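Aac(6')-ib (Escherichia coli, PDB 2BUE) probably transfers an acetyl group from acetyl-CoA to the 6'-amino group of aminoglycosides such as kanamycin B, conferring resistance to these antibiotics. Local coordinates at residues R165-K169 with A170-R174. The protein carries 2 engineered substitutions. Sequence-based numbering, arbitrary orientation.
Sequences RCYEK and AGFER. With COA (coenzyme A), chain B.
E168 and R174 meet at their charged ends across the turn that ends helix 161-169, and the glutamate side chain, followed outward, links that turn to the coenzyme site. Its CB and CG pass F172 O loosely, CG at 4.0 Å, while its CA makes a nearly straight C-H...O contact with that oxygen (3.5 Å). With CG beside the backbone N (chi1 -72°) and the chain extended, the carboxylate reaches two arginines. OE2 takes both NE (2.7 Å) and NH2 (3.0 Å) of R174, a side-on grip on one atom; OE2 lies in the guanidinium plane, but both nitrogens approach from one face of the carboxylate, whose plane is turned 58° from theirs. OE1 accepts R165 NH1 (3.0 Å) on its anti side, well out of the carboxylate plane. The carboxylate thus probably offsets the arginines' like charges and steadies R165, whose NE donates almost straight (172°) to O7A of the coenzyme A 3'-phosphate. K169 NZ holds O8A of that phosphate at 2.7 Å.

In the backbone, the helix closes in a Schellman motif: F172 N bonds to Y167 O, G171 N to E168 O, and G171, at positive phi, is its C' residue. A water bridges E168 O and F172 O. On the inner side Y167 turns its ring edge to the face of F172 (centroids 5.5 Å apart), while its OH bonds to Q119. In this GNAT fold F172 packs on V136 and V140 of helix 131-144 and on I152 and T154 of strand 151-154, as the chain passes into edge strand 173-180 beside strand 183-191.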
loop_
_atom_site.group_PDB
_atom_site.type_symbol
_atom_site.label_atom_id
_atom_site.label_comp_id
_atom_site.label_asym_id
_atom_site.label_seq_id
_atom_site.Cartn_x
_atom_site.Cartn_y
_atom_site.Cartn_z
ATOM N N ARG A 165 8.096 -8.946 6.332
ATOM C CA ARG A 165 8.642 -10.033 5.528
ATOM C C ARG A 165 8.108 -10.026 4.094
ATOM O O ARG A 165 8.875 -10.213 3.152
ATOM C CB ARG A 165 8.392 -11.391 6.190
ATOM C CG ARG A 165 8.960 -12.557 5.386
ATOM C CD ARG A 165 10.483 -12.689 5.538
ATOM N NE ARG A 165 11.074 -13.470 4.445
ATOM C CZ ARG A 165 12.037 -13.023 3.637
ATOM N NH1 ARG A 165 12.542 -11.805 3.804
ATOM N NH2 ARG A 165 12.513 -13.801 2.667
ATOM N N CYS A 166 6.808 -9.793 3.931
ATOM C CA CYS A 166 6.221 -9.698 2.585
ATOM C C CYS A 166 6.961 -8.614 1.776
ATOM O O CYS A 166 7.380 -8.848 0.635
ATOM C CB CYS A 166 4.737 -9.371 2.693
ATOM S SG CYS A 166 3.953 -8.941 1.127
ATOM N N TYR A 167 7.143 -7.442 2.390
ATOM C CA TYR A 167 7.817 -6.343 1.704
ATOM C C TYR A 167 9.257 -6.693 1.312
ATOM O O TYR A 167 9.704 -6.378 0.208
ATOM C CB TYR A 167 7.779 -5.058 2.535
ATOM C CG TYR A 167 6.427 -4.365 2.536
ATOM C CD1 TYR A 167 5.816 -4.002 1.309
ATOM C CD2 TYR A 167 5.815 -3.973 3.742
ATOM C CE1 TYR A 167 4.583 -3.312 1.271
ATOM C CE2 TYR A 167 4.563 -3.304 3.721
ATOM C CZ TYR A 167 3.961 -2.978 2.464
ATOM O OH TYR A 167 2.737 -2.311 2.345
ATOM N N GLU A 168 9.969 -7.355 2.223
ATOM C CA GLU A 168 11.329 -7.845 1.923
ATOM C C GLU A 168 11.329 -8.804 0.735
ATOM O O GLU A 168 12.167 -8.676 -0.160
ATOM C CB GLU A 168 11.934 -8.518 3.160
ATOM C CG GLU A 168 12.316 -7.524 4.246
ATOM C CD GLU A 168 13.048 -8.199 5.390
ATOM O OE1 GLU A 168 12.757 -9.397 5.640
ATOM O OE2 GLU A 168 13.895 -7.532 6.029
ATOM N N LYS A 169 10.387 -9.747 0.724
ATOM C CA LYS A 169 10.266 -10.708 -0.385
ATOM C C LYS A 169 9.989 -9.995 -1.717
ATOM O O LYS A 169 10.432 -10.437 -2.786
ATOM C CB LYS A 169 9.177 -11.735 -0.097
ATOM C CG LYS A 169 9.552 -12.686 1.027
ATOM C CD LYS A 169 8.793 -13.980 0.930
ATOM C CE LYS A 169 7.357 -13.779 1.235
ATOM N NZ LYS A 169 6.532 -14.938 0.775
ATOM N N ALA A 170 9.285 -8.870 -1.640
ATOM C CA ALA A 170 9.009 -8.052 -2.829
ATOM C C ALA A 170 10.106 -7.035 -3.197
ATOM O O ALA A 170 9.891 -6.193 -4.094
ATOM C CB ALA A 170 7.665 -7.340 -2.669
ATOM N N GLY A 171 11.243 -7.063 -2.495
ATOM C CA GLY A 171 12.431 -6.278 -2.877
ATOM C C GLY A 171 12.694 -5.026 -2.047
ATOM O O GLY A 171 13.582 -4.239 -2.367
ATOM N N PHE A 172 11.906 -4.816 -0.988
ATOM C CA PHE A 172 12.124 -3.670 -0.120
ATOM C C PHE A 172 13.215 -3.989 0.901
ATOM O O PHE A 172 13.411 -5.152 1.265
ATOM C CB PHE A 172 10.830 -3.288 0.613
ATOM C CG PHE A 172 9.830 -2.591 -0.270
ATOM C CD1 PHE A 172 9.762 -1.190 -0.275
ATOM C CD2 PHE A 172 8.966 -3.334 -1.089
ATOM C CE1 PHE A 172 8.858 -0.520 -1.106
ATOM C CE2 PHE A 172 8.059 -2.680 -1.908
ATOM C CZ PHE A 172 8.003 -1.273 -1.916
ATOM N N GLU A 173 13.927 -2.953 1.328
ATOM C CA GLU A 173 14.955 -3.112 2.367
ATOM C C GLU A 173 14.649 -2.233 3.562
ATOM O O GLU A 173 14.356 -1.049 3.409
ATOM C CB GLU A 173 16.343 -2.818 1.801
ATOM C CG GLU A 173 16.722 -3.888 0.758
ATOM C CD GLU A 173 18.080 -3.697 0.092
ATOM O OE1 GLU A 173 18.829 -2.734 0.412
ATOM O OE2 GLU A 173 18.392 -4.536 -0.786
ATOM N N ARG A 174 14.718 -2.832 4.756
ATOM C CA ARG A 174 14.534 -2.077 6.002
ATOM C C ARG A 174 15.650 -1.036 6.186
ATOM O O ARG A 174 16.834 -1.357 6.075
ATOM C CB ARG A 174 14.472 -3.025 7.216
ATOM C CG ARG A 174 13.199 -3.836 7.298
ATOM C CD ARG A 174 13.151 -4.682 8.578
ATOM N NE ARG A 174 13.354 -6.100 8.297
ATOM C CZ ARG A 174 13.203 -7.080 9.196
ATOM N NH1 ARG A 174 12.894 -6.808 10.457
ATOM N NH2 ARG A 174 13.351 -8.340 8.831
HETATM N N1A COA B . 5.009 -13.305 11.636
HETATM C C2A COA B . 6.153 -13.178 10.965
HETATM N N3A COA B . 6.271 -13.611 9.718
HETATM C C4A COA B . 5.221 -14.194 9.113
HETATM C C5A COA B . 4.017 -14.346 9.779
HETATM C C6A COA B . 3.922 -13.881 11.081
HETATM N N6A COA B . 2.769 -14.012 11.747
HETATM N N7A COA B . 3.157 -14.948 8.959
HETATM C C8A COA B . 3.793 -15.175 7.813
HETATM N N9A COA B . 5.048 -14.723 7.914
HETATM C C1B COA B . 6.065 -14.755 6.869
HETATM C C2B COA B . 5.646 -15.847 5.907
HETATM O O2B COA B . 6.301 -17.060 6.293
HETATM C C3B COA B . 6.135 -15.288 4.575
HETATM O O3B COA B . 7.558 -15.418 4.501
HETATM P P3B COA B . 8.235 -16.712 3.846
HETATM O O7A COA B . 9.801 -16.317 3.733
HETATM O O8A COA B . 7.668 -16.821 2.345
HETATM O O9A COA B . 7.995 -17.937 4.660
HETATM C C4B COA B . 5.826 -13.789 4.717
HETATM O O4B COA B . 5.843 -13.504 6.142
HETATM C C5B COA B . 4.554 -13.206 4.095
HETATM O O5B COA B . 4.572 -13.262 2.663
HETATM P P1A COA B . 3.154 -13.489 1.893
HETATM O O1A COA B . 3.269 -13.031 0.460
HETATM O O2A COA B . 2.572 -14.833 2.139
HETATM O O3A COA B . 2.271 -12.416 2.674
HETATM P P2A COA B . 0.650 -12.307 2.533
HETATM O O4A COA B . 0.232 -12.934 1.265
HETATM O O5A COA B . -0.016 -12.682 3.816
HETATM O O6A COA B . 0.527 -10.699 2.370
HETATM C CBP COA B . -0.092 -8.789 3.743
HETATM C CCP COA B . 1.031 -9.783 3.380
HETATM C CDP COA B . 0.444 -7.850 4.848
HETATM C CEP COA B . -0.458 -7.975 2.474
HETATM C CAP COA B . -1.340 -9.585 4.256
HETATM O OAP COA B . -0.945 -10.564 5.240
HETATM C C9P COA B . -2.459 -8.669 4.799
HETATM O O9P COA B . -3.140 -8.001 4.018
HETATM N N8P COA B . -2.621 -8.670 6.142
HETATM C C7P COA B . -3.645 -7.853 6.832
HETATM C C6P COA B . -3.474 -6.346 6.508
HETATM C C5P COA B . -2.022 -5.826 6.649
HETATM O O5P COA B . -1.275 -6.224 7.548
HETATM N N4P COA B . -1.647 -4.908 5.743
HETATM C C3P COA B . -0.275 -4.355 5.746
HETATM C C2P COA B . -0.119 -3.138 6.656
HETATM S S1P COA B . 1.559 -2.372 6.518
HETATM O O HOH W 1 14.688 -7.297 0.310
#